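Local coordinates for integron cassette protein (Vibrio cholerae, PDB 3G1J), which is of unknown function but is encoded by a mobile integron gene cassette and probably has a small SH3-like beta fold, at residues Y20-S25 with S85-L90; D38-L43 with L56-N61. All coordinates share one frame; numbering follows the deposited sequence.

Contact 1. Residues Y20-S25 with S85-L90; sequences YKVVRS and SYFCKL
Y20, Y86 and F87 all carry CG anti to the carbonyl carbon and beside the backbone N (chi1 near -63°), whereas R24 turns its CG anti to the backbone N (chi1 -171°) and then bends at chi3, which carries CD to the CE1 corner of the Y86 ring and the guanidinium close to its hydroxyl, the two planes 38° apart. The two backbones run antiparallel, with K21 and C88 as a hydrogen-bonded pair: K21 N reaches C88 O at 2.8 Å and C88 N returns to K21 O at 2.9 Å, both donors lying in the carbonyl planes. On one face of this ladder Y20, V22 and F87 are buried. F87 lies beside V22 and meets both residues through the same side of its ring, its CD1 4.1 Å from Y20 CB and its CE1 4.0 Å from V22 CG2, while CD2 and CE2 of the Y20 ring cross K89 obliquely, meeting its N, CA and CB. This is the edge of a five-stranded antiparallel sheet, consistent with an SH3-like fold, in which the C-terminal strand 87-89 flanks strand 19-22. Beyond the regular pairing, V23 N donates to Y86 O at 2.7 Å from well above the carbonyl plane. Here R24 CB lies 3.3 Å from S85 O, and R24 CD comes to 3.6 Å from Y86 CE1; the Y86 hydroxyl, hydrogen-bonded to E78, lies over one face of the guanidinium. A water in the guanidinium plane accepts from R24 NE at 3.0 Å and donates to S85 O, tying the arginine to the opposing backbone.

Contact 2. Residues D38-L43 with L56-N61; sequences DVMRFL and LFFDKN
Strands 39-43 and 56-60 run antiparallel with a marked twist, 132° between their directions, and are joined by R41 N to D59 O, D59 N to R41 O and L43 N to F57 O hydrogen bonds. They belong to the two arms of a beta hairpin, strand 39-48 being the middle strand of the five-stranded sheet. The first two bonds lie in the carbonyl planes, while L43 N approaches F57 O at 2.8 Å from above the plane. F58 is the focus of the buried face, its ring held between two neighbours of the opposite strand. M40, a selenomethionine, bends at chi3 (-70°) and sets its CE over one face, 3.6 Å from the F58 ring centroid, with SE standing obliquely farther off in a Met-aromatic contact. Over the other face comes F42, whose CD1 lies 3.7 Å from F58 CZ; the two ring planes are inclined at 58°. On the reverse face, which bears R41 and D59, the guanidinium rests one of its faces over D59 CB. R41 NH2 stays 4.1 Å from D59 OD1, which stands out of the guanidinium plane, so any attraction is probably one of charge, with no N-H directed at the oxygen; D59 OD2 instead accepts from G62 N. At the open end of the hairpin, K60 crosses D38 at about a right angle, and the aliphatic K60 CE touches D38 OD2 at 3.4 Å.

The centres of the two contacts are 11 Å apart in one five-stranded antiparallel sheet. Along the chain, 20-25 comes first, the hairpin segments 38-43 and 56-61 follow, and 85-90 comes last, so contact 1 pairs an early strand with the last one, and contact 2 falls between them in sequence. Strands 19-22 and 39-48 are neighbours and join the contacts directly: V22 N lies 2.7 Å from D38 O and Y20 N 2.8 Å from M40 O, both probable hydrogen bonds. Their buried faces also merge, for F87 CE1 packs 3.7 Å from M40 CE and the rings of F87 and F58 meet, so that apolar packing runs from the hairpin to the C-terminal edge strand.

Contact 1. Residues Y20-S25 with S85-L90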
ATOM      1  N   TYR A  20       8.376  -5.427  -3.260  1.00 24.76           N
ATOM      2  CA  TYR A  20       8.863  -4.428  -2.304  1.00 22.86           C
ATOM      3  C   TYR A  20       9.138  -5.032  -0.928  1.00 27.93           C
ATOM      4  O   TYR A  20       8.390  -5.874  -0.454  1.00 27.36           O
ATOM      5  CB  TYR A  20       7.859  -3.264  -2.174  1.00 20.46           C
ATOM      6  CG  TYR A  20       7.692  -2.530  -3.477  1.00 20.97           C
ATOM      7  CD1 TYR A  20       6.840  -3.026  -4.462  1.00 21.74           C
ATOM      8  CD2 TYR A  20       8.441  -1.390  -3.760  1.00 22.41           C
ATOM      9  CE1 TYR A  20       6.716  -2.392  -5.683  1.00 20.84           C
ATOM     10  CE2 TYR A  20       8.321  -0.745  -4.968  1.00 20.98           C
ATOM     11  CZ  TYR A  20       7.464  -1.255  -5.933  1.00 23.85           C
ATOM     12  OH  TYR A  20       7.340  -0.626  -7.148  1.00 24.49           O
ATOM     13  N   LYS A  21      10.223  -4.583  -0.298  1.00 21.05           N
ATOM     14  CA  LYS A  21      10.504  -4.883   1.089  1.00 22.36           C
ATOM     15  C   LYS A  21       9.948  -3.768   1.957  1.00 21.87           C
ATOM     16  O   LYS A  21      10.122  -2.583   1.645  1.00 24.73           O
ATOM     17  CB  LYS A  21      12.025  -4.940   1.284  1.00 24.49           C
ATOM     18  CG  LYS A  21      12.481  -5.364   2.679  1.00 33.40           C
ATOM     19  CD  LYS A  21      13.993  -5.200   2.831  1.00 33.92           C
ATOM     20  CE  LYS A  21      14.408  -5.278   4.295  1.00 35.96           C
ATOM     21  NZ  LYS A  21      15.887  -5.200   4.490  1.00 33.40           N
ATOM     22  N   VAL A  22       9.292  -4.123   3.054  1.00 19.65           N
ATOM     23  CA  VAL A  22       8.894  -3.104   4.016  1.00 24.31           C
ATOM     24  C   VAL A  22      10.140  -2.638   4.765  1.00 22.94           C
ATOM     25  O   VAL A  22      10.821  -3.453   5.385  1.00 25.71           O
ATOM     26  CB  VAL A  22       7.841  -3.650   4.987  1.00 20.01           C
ATOM     27  CG1 VAL A  22       7.550  -2.644   6.094  1.00 24.81           C
ATOM     28  CG2 VAL A  22       6.554  -3.998   4.196  1.00 19.44           C
ATOM     29  N   VAL A  23      10.466  -1.348   4.675  1.00 21.37           N
ATOM     30  CA  VAL A  23      11.668  -0.844   5.352  1.00 20.57           C
ATOM     31  C   VAL A  23      11.406  -0.012   6.608  1.00 21.68           C
ATOM     32  O   VAL A  23      12.344   0.391   7.298  1.00 22.36           O
ATOM     33  CB  VAL A  23      12.630  -0.096   4.404  1.00 21.66           C
ATOM     34  CG1 VAL A  23      13.270  -1.060   3.421  1.00 22.70           C
ATOM     35  CG2 VAL A  23      11.925   1.036   3.687  1.00 22.38           C
ATOM     36  N   ARG A  24      10.136   0.242   6.902  1.00 18.16           N
ATOM     37  CA  ARG A  24       9.765   0.736   8.220  1.00 22.67           C
ATOM     38  C   ARG A  24       8.436   0.113   8.587  1.00 18.76           C
ATOM     39  O   ARG A  24       7.481   0.190   7.807  1.00 19.12           O
ATOM     40  CB  ARG A  24       9.646   2.261   8.283  1.00 22.32           C
ATOM     41  CG  ARG A  24       9.480   2.761   9.729  1.00 22.85           C
ATOM     42  CD  ARG A  24       9.097   4.237   9.868  1.00 23.72           C
ATOM     43  NE  ARG A  24       9.961   5.109   9.089  1.00 27.83           N
ATOM     44  CZ  ARG A  24      10.073   6.416   9.288  1.00 22.74           C
ATOM     45  NH1 ARG A  24       9.411   7.001  10.284  1.00 21.54           N
ATOM     46  NH2 ARG A  24      10.869   7.131   8.501  1.00 24.60           N
ATOM     47  N   SER A  25       8.371  -0.521   9.752  1.00 24.10           N
ATOM     48  CA  SER A  25       7.105  -1.125  10.174  1.00 22.66           C
ATOM     49  C   SER A  25       6.068  -0.012  10.253  1.00 27.37           C
ATOM     50  O   SER A  25       6.387   1.118  10.623  1.00 22.42           O
ATOM     51  CB  SER A  25       7.232  -1.838  11.528  1.00 24.38           C
ATOM     52  OG  SER A  25       8.214  -2.865  11.500  1.00 22.29           O
ATOM     53  N   SER A  85       9.800   5.776   2.466  1.00 23.73           N
ATOM     54  CA  SER A  85      10.213   5.559   3.849  1.00 22.55           C
ATOM     55  C   SER A  85       9.751   4.181   4.316  1.00 22.77           C
ATOM     56  O   SER A  85      10.245   3.668   5.314  1.00 22.47           O
ATOM     57  CB  SER A  85       9.607   6.619   4.780  1.00 24.68           C
ATOM     58  OG  SER A  85      10.154   7.921   4.587  1.00 23.16           O
ATOM     59  N   TYR A  86       8.796   3.598   3.589  1.00 23.45           N
ATOM     60  CA  TYR A  86       8.089   2.394   4.023  1.00 23.51           C
ATOM     61  C   TYR A  86       8.319   1.197   3.112  1.00 18.95           C
ATOM     62  O   TYR A  86       8.374   0.055   3.574  1.00 21.37           O
ATOM     63  CB  TYR A  86       6.581   2.694   4.183  1.00 18.84           C
ATOM     64  CG  TYR A  86       6.385   3.692   5.278  1.00 17.17           C
ATOM     65  CD1 TYR A  86       6.346   3.278   6.599  1.00 18.02           C
ATOM     66  CD2 TYR A  86       6.328   5.063   5.011  1.00 22.13           C
ATOM     67  CE1 TYR A  86       6.235   4.180   7.630  1.00 19.12           C
ATOM     68  CE2 TYR A  86       6.199   5.986   6.040  1.00 23.09           C
ATOM     69  CZ  TYR A  86       6.166   5.536   7.356  1.00 22.37           C
ATOM     70  OH  TYR A  86       6.033   6.412   8.406  1.00 24.52           O
ATOM     71  N   PHE A  87       8.480   1.470   1.823  1.00 21.52           N
ATOM     72  CA  PHE A  87       8.671   0.431   0.834  1.00 23.66           C
ATOM     73  C   PHE A  87       9.932   0.675   0.030  1.00 26.17           C
ATOM     74  O   PHE A  87      10.182   1.793  -0.438  1.00 28.93           O
ATOM     75  CB  PHE A  87       7.472   0.385  -0.115  1.00 24.08           C
ATOM     76  CG  PHE A  87       6.187  -0.002   0.557  1.00 25.48           C
ATOM     77  CD1 PHE A  87       5.918  -1.332   0.831  1.00 23.50           C
ATOM     78  CD2 PHE A  87       5.253   0.962   0.915  1.00 28.09           C
ATOM     79  CE1 PHE A  87       4.732  -1.700   1.449  1.00 25.52           C
ATOM     80  CE2 PHE A  87       4.057   0.601   1.537  1.00 24.59           C
ATOM     81  CZ  PHE A  87       3.804  -0.736   1.798  1.00 23.71           C
ATOM     82  N   CYS A  88      10.717  -0.382  -0.136  1.00 24.17           N
ATOM     83  CA  CYS A  88      11.871  -0.340  -1.018  1.00 27.16           C
ATOM     84  C   CYS A  88      11.764  -1.434  -2.081  1.00 22.86           C
ATOM     85  O   CYS A  88      11.518  -2.612  -1.773  1.00 25.34           O
ATOM     86  CB  CYS A  88      13.166  -0.472  -0.214  1.00 27.44           C
ATOM     87  SG  CYS A  88      14.667  -0.411  -1.229  1.00 34.18           S
ATOM     88  N   LYS A  89      11.935  -1.042  -3.339  1.00 27.92           N
ATOM     89  CA  LYS A  89      11.874  -2.002  -4.436  1.00 28.21           C
ATOM     90  C   LYS A  89      12.900  -3.134  -4.276  1.00 31.02           C
ATOM     91  O   LYS A  89      14.007  -2.919  -3.772  1.00 30.30           O
ATOM     92  CB  LYS A  89      12.046  -1.289  -5.780  1.00 38.07           C
ATOM     93  CG  LYS A  89      11.466  -2.052  -6.961  1.00 50.66           C
ATOM     94  CD  LYS A  89      11.651  -1.287  -8.264  1.00 60.79           C
ATOM     95  CE  LYS A  89      13.050  -1.486  -8.831  1.00 67.72           C
ATOM     96  NZ  LYS A  89      13.267  -2.886  -9.303  1.00 70.23           N
ATOM     97  N   LEU A  90      12.517  -4.332  -4.709  1.00 36.31           N
ATOM     98  CA  LEU A  90      13.332  -5.543  -4.578  1.00 40.54           C
ATOM     99  C   LEU A  90      13.131  -6.227  -3.231  1.00 47.29           C
ATOM    100  O   LEU A  90      12.759  -7.398  -3.176  1.00 44.81           O
ATOM    101  CB  LEU A  90      14.819  -5.264  -4.822  1.00 52.91           C
ATOM    102  CG  LEU A  90      15.344  -5.495  -6.242  1.00 57.83           C
ATOM    103  CD1 LEU A  90      14.317  -5.063  -7.276  1.00 59.52           C
ATOM    104  CD2 LEU A  90      16.677  -4.782  -6.452  1.00 62.97           C
TER
HETATM  105  O   HOH W   1      12.070   4.617   7.018  1.00 24.14           O

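Contact 2. Residues D38-L43 with L56-N61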
ATOM      1  N   ASP A  38       9.188  -7.634   5.706  1.00 23.76           N
ATOM      2  CA  ASP A  38       8.142  -8.229   4.880  1.00 25.01           C
ATOM      3  C   ASP A  38       8.366  -7.894   3.417  1.00 27.86           C
ATOM      4  O   ASP A  38       8.780  -6.787   3.092  1.00 30.88           O
ATOM      5  CB  ASP A  38       6.777  -7.695   5.300  1.00 26.58           C
ATOM      6  CG  ASP A  38       6.072  -8.606   6.258  1.00 46.17           C
ATOM      7  OD1 ASP A  38       6.766  -9.374   6.961  1.00 53.40           O
ATOM      8  OD2 ASP A  38       4.824  -8.552   6.301  1.00 55.19           O
ATOM      9  N   VAL A  39       8.071  -8.844   2.533  1.00 28.84           N
ATOM     10  CA  VAL A  39       8.165  -8.608   1.097  1.00 27.22           C
ATOM     11  C   VAL A  39       6.839  -8.930   0.410  1.00 22.29           C
ATOM     12  O   VAL A  39       6.252  -9.980   0.649  1.00 28.55           O
ATOM     13  CB  VAL A  39       9.277  -9.442   0.465  1.00 31.17           C
ATOM     14  CG1 VAL A  39       9.293  -9.244  -1.041  1.00 30.07           C
ATOM     15  CG2 VAL A  39      10.632  -9.075   1.079  1.00 32.71           C
HETATM   16  N   MSE A  40       6.363  -8.005  -0.418  1.00 20.49           N
HETATM   17  CA  MSE A  40       5.055  -8.131  -1.071  1.00 21.77           C
HETATM   18  C   MSE A  40       5.136  -7.628  -2.503  1.00 25.34           C
HETATM   19  O   MSE A  40       5.889  -6.698  -2.792  1.00 27.57           O
HETATM   20  CB  MSE A  40       4.009  -7.278  -0.337  1.00 27.29           C
HETATM   21  CG  MSE A  40       3.980  -7.460   1.161  1.00 41.22           C
HETATM   22 SE   MSE A  40       2.371  -6.746   1.987  0.66 19.41          SE
HETATM   23  CE  MSE A  40       2.680  -4.757   1.750  1.00 17.84           C
ATOM     24  N   ARG A  41       4.335  -8.204  -3.399  1.00 26.21           N
ATOM     25  CA  ARG A  41       4.266  -7.702  -4.774  1.00 20.26           C
ATOM     26  C   ARG A  41       3.105  -6.711  -4.952  1.00 20.82           C
ATOM     27  O   ARG A  41       1.964  -7.018  -4.595  1.00 24.40           O
ATOM     28  CB  ARG A  41       4.140  -8.861  -5.771  1.00 26.19           C
ATOM     29  CG  ARG A  41       3.951  -8.418  -7.222  1.00 28.30           C
ATOM     30  CD  ARG A  41       4.198  -9.555  -8.209  1.00 27.05           C
ATOM     31  NE  ARG A  41       3.513 -10.773  -7.799  1.00 43.97           N
ATOM     32  CZ  ARG A  41       2.234 -11.029  -8.050  1.00 52.81           C
ATOM     33  NH1 ARG A  41       1.498 -10.150  -8.714  1.00 58.59           N
ATOM     34  NH2 ARG A  41       1.690 -12.166  -7.635  1.00 55.09           N
ATOM     35  N   PHE A  42       3.386  -5.531  -5.497  1.00 21.80           N
ATOM     36  CA  PHE A  42       2.324  -4.539  -5.708  1.00 19.53           C
ATOM     37  C   PHE A  42       1.368  -4.967  -6.825  1.00 22.14           C
ATOM     38  O   PHE A  42       1.796  -5.365  -7.909  1.00 23.91           O
ATOM     39  CB  PHE A  42       2.907  -3.153  -6.016  1.00 21.13           C
ATOM     40  CG  PHE A  42       1.885  -2.042  -6.041  1.00 18.26           C
ATOM     41  CD1 PHE A  42       1.057  -1.816  -4.945  1.00 21.94           C
ATOM     42  CD2 PHE A  42       1.772  -1.196  -7.141  1.00 19.28           C
ATOM     43  CE1 PHE A  42       0.132  -0.772  -4.954  1.00 20.70           C
ATOM     44  CE2 PHE A  42       0.847  -0.166  -7.163  1.00 21.21           C
ATOM     45  CZ  PHE A  42       0.024   0.055  -6.063  1.00 19.49           C
ATOM     46  N   LEU A  43       0.073  -4.871  -6.558  1.00 22.25           N
ATOM     47  CA  LEU A  43      -0.948  -5.208  -7.546  1.00 19.43           C
ATOM     48  C   LEU A  43      -1.597  -3.968  -8.166  1.00 18.88           C
ATOM     49  O   LEU A  43      -2.047  -4.000  -9.312  1.00 25.73           O
ATOM     50  CB  LEU A  43      -2.032  -6.068  -6.895  1.00 21.29           C
ATOM     51  CG  LEU A  43      -1.569  -7.329  -6.171  1.00 23.42           C
ATOM     52  CD1 LEU A  43      -2.795  -8.036  -5.631  1.00 20.25           C
ATOM     53  CD2 LEU A  43      -0.761  -8.243  -7.097  1.00 22.52           C
ATOM     54  N   LEU A  56      -3.989   0.234  -1.128  1.00 21.30           N
ATOM     55  CA  LEU A  56      -2.833  -0.317  -1.815  1.00 22.16           C
ATOM     56  C   LEU A  56      -2.936  -1.837  -1.764  1.00 24.49           C
ATOM     57  O   LEU A  56      -2.853  -2.428  -0.695  1.00 22.89           O
ATOM     58  CB  LEU A  56      -1.537   0.154  -1.149  1.00 21.53           C
ATOM     59  CG  LEU A  56      -1.304   1.660  -0.997  1.00 18.22           C
ATOM     60  CD1 LEU A  56       0.034   1.935  -0.280  1.00 14.65           C
ATOM     61  CD2 LEU A  56      -1.390   2.395  -2.340  1.00 20.24           C
ATOM     62  N   PHE A  57      -3.140  -2.469  -2.919  1.00 20.33           N
ATOM     63  CA  PHE A  57      -3.278  -3.920  -2.968  1.00 22.35           C
ATOM     64  C   PHE A  57      -1.949  -4.615  -3.250  1.00 23.74           C
ATOM     65  O   PHE A  57      -1.210  -4.242  -4.160  1.00 21.58           O
ATOM     66  CB  PHE A  57      -4.307  -4.333  -4.022  1.00 19.95           C
ATOM     67  CG  PHE A  57      -5.703  -3.888  -3.707  1.00 22.24           C
ATOM     68  CD1 PHE A  57      -6.163  -2.657  -4.145  1.00 21.11           C
ATOM     69  CD2 PHE A  57      -6.554  -4.701  -2.971  1.00 24.07           C
ATOM     70  CE1 PHE A  57      -7.457  -2.242  -3.862  1.00 20.69           C
ATOM     71  CE2 PHE A  57      -7.854  -4.302  -2.682  1.00 21.92           C
ATOM     72  CZ  PHE A  57      -8.304  -3.071  -3.124  1.00 22.07           C
ATOM     73  N   PHE A  58      -1.657  -5.642  -2.462  1.00 24.25           N
ATOM     74  CA  PHE A  58      -0.402  -6.357  -2.580  1.00 18.71           C
ATOM     75  C   PHE A  58      -0.687  -7.848  -2.557  1.00 23.44           C
ATOM     76  O   PHE A  58      -1.685  -8.288  -1.992  1.00 28.90           O
ATOM     77  CB  PHE A  58       0.528  -6.046  -1.396  1.00 22.67           C
ATOM     78  CG  PHE A  58       1.207  -4.692  -1.462  1.00 19.46           C
ATOM     79  CD1 PHE A  58       0.590  -3.566  -0.934  1.00 21.80           C
ATOM     80  CD2 PHE A  58       2.485  -4.558  -2.002  1.00 22.69           C
ATOM     81  CE1 PHE A  58       1.207  -2.315  -0.983  1.00 27.50           C
ATOM     82  CE2 PHE A  58       3.112  -3.308  -2.046  1.00 20.64           C
ATOM     83  CZ  PHE A  58       2.468  -2.187  -1.529  1.00 24.63           C
ATOM     84  N   ASP A  59       0.200  -8.625  -3.164  1.00 26.98           N
ATOM     85  CA  ASP A  59       0.214 -10.063  -2.923  1.00 26.73           C
ATOM     86  C   ASP A  59       1.266 -10.370  -1.865  1.00 29.03           C
ATOM     87  O   ASP A  59       2.392  -9.890  -1.956  1.00 26.56           O
ATOM     88  CB  ASP A  59       0.535 -10.834  -4.205  1.00 24.30           C
ATOM     89  CG  ASP A  59       0.638 -12.329  -3.974  1.00 33.27           C
ATOM     90  OD1 ASP A  59      -0.365 -13.038  -4.208  1.00 39.74           O
ATOM     91  OD2 ASP A  59       1.719 -12.802  -3.559  1.00 33.84           O
ATOM     92  N   LYS A  60       0.889 -11.154  -0.857  1.00 29.37           N
ATOM     93  CA  LYS A  60       1.854 -11.662   0.114  1.00 30.05           C
ATOM     94  C   LYS A  60       1.717 -13.173   0.226  1.00 28.15           C
ATOM     95  O   LYS A  60       0.694 -13.673   0.692  1.00 27.97           O
ATOM     96  CB  LYS A  60       1.667 -11.019   1.491  1.00 36.66           C
ATOM     97  CG  LYS A  60       2.506 -11.691   2.571  1.00 45.89           C
ATOM     98  CD  LYS A  60       2.761 -10.777   3.753  1.00 52.08           C
ATOM     99  CE  LYS A  60       3.760 -11.409   4.711  1.00 51.14           C
ATOM    100  NZ  LYS A  60       4.950 -11.946   3.990  1.00 50.90           N
ATOM    101  N   ASN A  61       2.759 -13.894  -0.185  1.00 24.33           N
ATOM    102  CA  ASN A  61       2.729 -15.358  -0.217  1.00 23.88           C
ATOM    103  C   ASN A  61       1.445 -15.901  -0.830  1.00 22.76           C
ATOM    104  O   ASN A  61       0.888 -16.890  -0.352  1.00 28.20           O
ATOM    105  CB  ASN A  61       2.929 -15.957   1.176  1.00 25.78           C
ATOM    106  CG  ASN A  61       4.284 -15.619   1.766  1.00 35.05           C
ATOM    107  OD1 ASN A  61       5.192 -15.196   1.056  1.00 39.15           O
ATOM    108  ND2 ASN A  61       4.418 -15.789   3.072  1.00 39.09           N
TER
HETATM  109  O   HOH W   2       5.051 -12.329  -0.795  1.00 40.09           O
HETATM  110  O   HOH W   3       6.935 -12.693   1.807  1.00 41.41           O